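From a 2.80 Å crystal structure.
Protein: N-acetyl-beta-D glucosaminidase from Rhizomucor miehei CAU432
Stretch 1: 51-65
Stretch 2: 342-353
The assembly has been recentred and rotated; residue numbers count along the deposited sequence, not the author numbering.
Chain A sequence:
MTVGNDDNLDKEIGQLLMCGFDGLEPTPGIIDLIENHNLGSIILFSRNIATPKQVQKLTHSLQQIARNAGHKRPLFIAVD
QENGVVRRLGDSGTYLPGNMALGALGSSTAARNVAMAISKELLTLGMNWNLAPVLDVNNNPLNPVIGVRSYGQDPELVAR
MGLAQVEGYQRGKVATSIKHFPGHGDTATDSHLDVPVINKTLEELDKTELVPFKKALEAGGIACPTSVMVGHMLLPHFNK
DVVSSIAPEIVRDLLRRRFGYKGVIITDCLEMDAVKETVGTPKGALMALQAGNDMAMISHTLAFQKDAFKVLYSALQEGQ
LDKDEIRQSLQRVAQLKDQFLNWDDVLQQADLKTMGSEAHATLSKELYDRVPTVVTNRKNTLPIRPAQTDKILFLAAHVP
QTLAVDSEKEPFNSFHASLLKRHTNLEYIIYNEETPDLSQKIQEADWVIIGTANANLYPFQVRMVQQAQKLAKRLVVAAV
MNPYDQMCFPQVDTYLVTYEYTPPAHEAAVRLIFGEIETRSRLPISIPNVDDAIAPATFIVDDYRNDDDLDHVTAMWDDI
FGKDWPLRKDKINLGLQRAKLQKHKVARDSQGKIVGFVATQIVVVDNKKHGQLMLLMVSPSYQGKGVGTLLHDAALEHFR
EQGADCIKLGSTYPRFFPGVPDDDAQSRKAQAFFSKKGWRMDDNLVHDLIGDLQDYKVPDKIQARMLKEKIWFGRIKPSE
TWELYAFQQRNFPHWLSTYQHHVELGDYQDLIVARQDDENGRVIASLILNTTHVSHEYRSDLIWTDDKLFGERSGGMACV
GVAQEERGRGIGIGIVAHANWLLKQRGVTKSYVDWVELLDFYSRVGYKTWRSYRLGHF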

# COMPACT_ATOMS: atom_id res chain seq x y z
N THR A 51 40.31 20.33 -9.00
CA THR A 51 40.82 18.97 -8.82
C THR A 51 41.06 18.75 -7.32
O THR A 51 41.25 19.72 -6.57
CB THR A 51 42.09 18.73 -9.69
OG1 THR A 51 41.99 17.46 -10.36
CG2 THR A 51 43.40 18.80 -8.87
N PRO A 52 41.05 17.47 -6.86
CA PRO A 52 40.96 17.10 -5.44
C PRO A 52 41.75 17.98 -4.47
O PRO A 52 41.20 18.43 -3.46
CB PRO A 52 41.50 15.67 -5.42
CG PRO A 52 41.14 15.13 -6.76
CD PRO A 52 41.26 16.28 -7.71
N LYS A 53 43.02 18.22 -4.77
CA LYS A 53 43.86 19.08 -3.93
C LYS A 53 43.30 20.50 -3.85
O LYS A 53 43.19 21.08 -2.77
CB LYS A 53 45.30 19.12 -4.45
CG LYS A 53 46.09 17.84 -4.20
CD LYS A 53 47.59 18.10 -4.21
CE LYS A 53 48.39 16.84 -3.93
NZ LYS A 53 49.84 17.14 -3.79
N GLN A 54 42.95 21.04 -5.02
CA GLN A 54 42.44 22.41 -5.13
C GLN A 54 41.12 22.57 -4.38
O GLN A 54 40.86 23.63 -3.80
CB GLN A 54 42.23 22.79 -6.59
CG GLN A 54 42.68 24.21 -6.94
CD GLN A 54 44.16 24.32 -7.29
OE1 GLN A 54 44.92 23.35 -7.19
NE2 GLN A 54 44.58 25.51 -7.72
N VAL A 55 40.30 21.53 -4.41
CA VAL A 55 38.98 21.58 -3.78
C VAL A 55 39.08 21.52 -2.26
O VAL A 55 38.38 22.25 -1.57
CB VAL A 55 38.06 20.46 -4.30
CG1 VAL A 55 36.67 20.59 -3.68
CG2 VAL A 55 37.97 20.48 -5.82
N GLN A 56 39.95 20.65 -1.75
CA GLN A 56 40.19 20.58 -0.30
C GLN A 56 40.67 21.92 0.23
O GLN A 56 40.25 22.36 1.31
CB GLN A 56 41.23 19.52 0.03
CG GLN A 56 40.72 18.09 0.00
CD GLN A 56 41.60 17.12 0.78
OE1 GLN A 56 42.42 17.52 1.59
NE2 GLN A 56 41.41 15.83 0.53
N LYS A 57 41.56 22.56 -0.53
CA LYS A 57 42.04 23.90 -0.21
C LYS A 57 40.89 24.90 -0.25
O LYS A 57 40.68 25.65 0.71
CB LYS A 57 43.13 24.32 -1.19
CG LYS A 57 43.83 25.63 -0.83
CD LYS A 57 44.82 26.05 -1.90
CE LYS A 57 45.60 27.28 -1.47
NZ LYS A 57 46.81 27.48 -2.32
N LEU A 58 40.16 24.89 -1.36
CA LEU A 58 39.02 25.79 -1.58
C LEU A 58 37.99 25.71 -0.45
O LEU A 58 37.57 26.74 0.08
CB LEU A 58 38.35 25.50 -2.93
CG LEU A 58 37.05 26.22 -3.28
CD1 LEU A 58 37.15 27.73 -3.05
CD2 LEU A 58 36.64 25.94 -4.72
N THR A 59 37.58 24.49 -0.10
CA THR A 59 36.60 24.29 0.96
C THR A 59 37.13 24.76 2.31
O THR A 59 36.41 25.39 3.08
CB THR A 59 36.17 22.81 1.08
OG1 THR A 59 37.33 21.98 1.14
CG2 THR A 59 35.29 22.41 -0.10
N HIS A 60 38.40 24.46 2.58
CA HIS A 60 39.05 24.89 3.81
C HIS A 60 39.18 26.41 3.86
O HIS A 60 38.99 27.02 4.92
CB HIS A 60 40.43 24.24 3.96
CG HIS A 60 41.02 24.41 5.32
ND1 HIS A 60 42.09 25.25 5.57
CD2 HIS A 60 40.68 23.87 6.51
CE1 HIS A 60 42.39 25.21 6.86
NE2 HIS A 60 41.55 24.38 7.45
N SER A 61 39.51 27.02 2.72
CA SER A 61 39.63 28.48 2.62
C SER A 61 38.33 29.16 3.06
O SER A 61 38.34 30.05 3.91
CB SER A 61 39.97 28.90 1.19
OG SER A 61 41.08 28.17 0.68
N LEU A 62 37.21 28.72 2.47
CA LEU A 62 35.88 29.25 2.79
C LEU A 62 35.56 29.03 4.26
O LEU A 62 35.02 29.91 4.94
CB LEU A 62 34.81 28.56 1.95
CG LEU A 62 34.88 28.72 0.43
CD1 LEU A 62 33.93 27.76 -0.26
CD2 LEU A 62 34.59 30.16 0.03
N GLN A 63 35.91 27.84 4.74
CA GLN A 63 35.67 27.45 6.12
C GLN A 63 36.48 28.31 7.09
O GLN A 63 35.98 28.72 8.14
CB GLN A 63 36.02 25.97 6.31
CG GLN A 63 34.98 25.17 7.07
CD GLN A 63 33.64 25.08 6.35
OE1 GLN A 63 33.59 24.93 5.13
NE2 GLN A 63 32.55 25.15 7.10
N GLN A 64 37.74 28.58 6.73
CA GLN A 64 38.64 29.41 7.53
C GLN A 64 38.09 30.82 7.71
O GLN A 64 37.99 31.33 8.82
CB GLN A 64 40.04 29.48 6.90
CG GLN A 64 41.01 28.41 7.36
CD GLN A 64 41.41 28.52 8.83
OE1 GLN A 64 42.10 27.65 9.36
NE2 GLN A 64 41.00 29.60 9.49
N ILE A 65 37.73 31.43 6.58
CA ILE A 65 37.17 32.79 6.57
C ILE A 65 35.89 32.88 7.40
O ILE A 65 35.64 33.89 8.06
CB ILE A 65 36.89 33.24 5.12
CG1 ILE A 65 38.22 33.47 4.38
CG2 ILE A 65 36.05 34.52 5.08
CD1 ILE A 65 38.12 33.35 2.88
N ASN A 342 30.35 20.26 12.62
CA ASN A 342 31.05 20.67 13.83
C ASN A 342 32.44 21.19 13.44
O ASN A 342 33.09 20.64 12.55
CB ASN A 342 31.15 19.51 14.84
CG ASN A 342 32.20 18.49 14.47
OD1 ASN A 342 33.39 18.69 14.71
ND2 ASN A 342 31.77 17.38 13.89
N TRP A 343 32.89 22.23 14.13
CA TRP A 343 34.07 22.98 13.72
C TRP A 343 35.36 22.15 13.61
O TRP A 343 36.16 22.39 12.71
CB TRP A 343 34.30 24.18 14.64
CG TRP A 343 33.41 25.34 14.32
CD1 TRP A 343 32.41 25.85 15.10
CD2 TRP A 343 33.44 26.13 13.12
NE1 TRP A 343 31.82 26.92 14.46
CE2 TRP A 343 32.42 27.10 13.25
CE3 TRP A 343 34.21 26.10 11.96
CZ2 TRP A 343 32.18 28.05 12.25
CZ3 TRP A 343 33.97 27.04 10.97
CH2 TRP A 343 32.96 28.00 11.12
N ASP A 344 35.53 21.18 14.51
CA ASP A 344 36.78 20.41 14.57
C ASP A 344 37.09 19.71 13.25
O ASP A 344 38.04 20.09 12.57
CB ASP A 344 36.74 19.39 15.72
CG ASP A 344 36.71 20.05 17.09
OD1 ASP A 344 35.82 20.89 17.34
OD2 ASP A 344 37.58 19.72 17.93
N ASP A 345 36.29 18.71 12.89
CA ASP A 345 36.55 17.91 11.68
C ASP A 345 36.21 18.63 10.37
O ASP A 345 36.62 18.20 9.29
CB ASP A 345 35.86 16.54 11.75
CG ASP A 345 34.36 16.64 12.02
OD1 ASP A 345 33.81 17.76 11.97
OD2 ASP A 345 33.75 15.58 12.28
N VAL A 346 35.46 19.73 10.48
CA VAL A 346 35.18 20.59 9.34
C VAL A 346 36.44 21.38 8.92
O VAL A 346 36.64 21.66 7.74
CB VAL A 346 33.99 21.54 9.66
CG1 VAL A 346 33.89 22.69 8.68
CG2 VAL A 346 32.68 20.76 9.67
N LEU A 347 37.28 21.71 9.90
CA LEU A 347 38.56 22.41 9.65
C LEU A 347 39.75 21.46 9.53
O LEU A 347 40.67 21.72 8.76
CB LEU A 347 38.85 23.40 10.78
CG LEU A 347 37.88 24.57 10.93
CD1 LEU A 347 38.00 25.19 12.31
CD2 LEU A 347 38.12 25.61 9.85
N GLN A 348 39.73 20.37 10.30
CA GLN A 348 40.83 19.40 10.31
C GLN A 348 41.20 18.88 8.92
O GLN A 348 42.38 18.70 8.63
CB GLN A 348 40.51 18.21 11.22
CG GLN A 348 40.80 18.46 12.70
CD GLN A 348 40.33 17.34 13.60
OE1 GLN A 348 39.73 16.36 13.14
NE2 GLN A 348 40.60 17.47 14.89
N GLN A 349 40.20 18.65 8.07
CA GLN A 349 40.40 18.07 6.74
C GLN A 349 40.92 16.63 6.86
O GLN A 349 41.62 16.28 7.81
CB GLN A 349 41.29 18.98 5.86
CG GLN A 349 42.20 18.29 4.84
CD GLN A 349 43.58 17.96 5.40
OE1 GLN A 349 44.33 18.85 5.78
NE2 GLN A 349 43.92 16.67 5.43
N ALA A 350 40.54 15.79 5.90
CA ALA A 350 40.97 14.39 5.88
C ALA A 350 41.99 14.16 4.78
O ALA A 350 42.08 14.94 3.82
CB ALA A 350 39.77 13.48 5.69
N ASP A 351 42.77 13.09 4.91
CA ASP A 351 43.80 12.77 3.93
C ASP A 351 43.16 12.43 2.59
O ASP A 351 42.06 11.87 2.54
CB ASP A 351 44.66 11.60 4.43
CG ASP A 351 45.98 11.49 3.69
OD1 ASP A 351 46.22 12.24 2.72
OD2 ASP A 351 46.80 10.63 4.09
N LEU A 352 43.86 12.76 1.51
CA LEU A 352 43.34 12.56 0.16
C LEU A 352 43.09 11.09 -0.19
O LEU A 352 42.26 10.78 -1.04
CB LEU A 352 44.29 13.19 -0.87
CG LEU A 352 43.70 13.55 -2.23
CD1 LEU A 352 42.75 14.73 -2.10
CD2 LEU A 352 44.81 13.85 -3.23
N LYS A 353 43.82 10.18 0.47
CA LYS A 353 43.70 8.74 0.20
C LYS A 353 42.49 8.10 0.89
O LYS A 353 42.19 6.93 0.63
CB LYS A 353 44.97 8.00 0.62
CG LYS A 353 46.24 8.48 -0.08
CD LYS A 353 47.12 9.33 0.83
CE LYS A 353 48.16 10.11 0.04
NZ LYS A 353 48.96 11.00 0.93

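Contact between helix 52-65 and the segment 342-353 of the N-acetyl-beta-D-glucosaminidase, two pieces of one chain that touch across at least 280 residues of sequence. The short helix 343-348 runs roughly against the long one, at 137° between their N-to-C directions and 9.8 Å between axes at closest approach, and the chain beyond it continues along the long helix toward its N-terminal end. Together the two sides bury 529 Å², mostly through side-chain packing; no clear hydrogen bond crosses between them.

Asn342 stands clear of the contact but starts the short helix: its OD1 accepts a weak capping bond from Asp345 N (3.4 Å), while its ND2 donates to Asp345 OD2 (3.1 Å). Trp343 leaves its backbone sideways, yet its long side chain carries the indole to the long helix, where CZ3 lies 3.9 Å from Gln63 O. That oxygen sits at the ring edge, near its plane, so the indole does not stack on it; Trp343 NE1 is hydrogen-bonded elsewhere in the structure. Asp344 and Asp345 lie out of reach of the long helix and stay exposed, as suits their charge.

Val346 brings a compact branched side chain against the aliphatic part of Gln63, with CG1 only 3.2 Å from Gln63 CG, a tight approach. Gln63 suits this place because its methylenes can pack against apolar neighbours while its amide NE2 is hydrogen-bonded elsewhere. Leu347 meets the same residue, its CD2 lying 4.1 Å from Gln63 CB, and the same methyl comes within 4.3 Å of Gln64 N. Its backbone also takes part: Leu347 O lies 3.1 Å from His60 NE2, at the edge of the imidazole and near its plane, an approach whose geometry leaves hydrogen bonding open. The t rotamer of His60 brings the ring end nearer to stretch 2 than its sideways CB direction alone would suggest.

Gln348 points away and makes no contact. At Gln349 the chain leaves helical geometry with a positive phi of 65°, and its CB points toward the long helix. Gln349 CG lies 3.3 Å from Gln56 OE1, whereas Gln349 NE2 turns back to donate to Ala350 O (3.0 Å). Gln56, extended with chi1 m and chi2 t, reaches across this non-helical segment and has 82 Å² covered. Ala350 O is 3.4 Å from Gln56 OE1, but both are acceptors, so this is proximity without a hydrogen bond. The small Ala350 side chain stays clear of the long helix, its CB 5.9 Å from Gln56 NE2.

Asp351 points away and serves its own stretch, its OD1 accepting a weak bond from Leu352 N (2.7 Å) and forming a salt bridge with Lys353 NZ (3.5 Å). Leu352 points toward the long helix and has the largest covered area, 84 Å². Its CD1 packs 3.7 Å from Pro52 CB and 3.2 Å from Gln56 NE2, while CD2 lies 4.3 Å from Lys53 CG. The branched leucine thus meets proline ring, amide and lysine methylene at once.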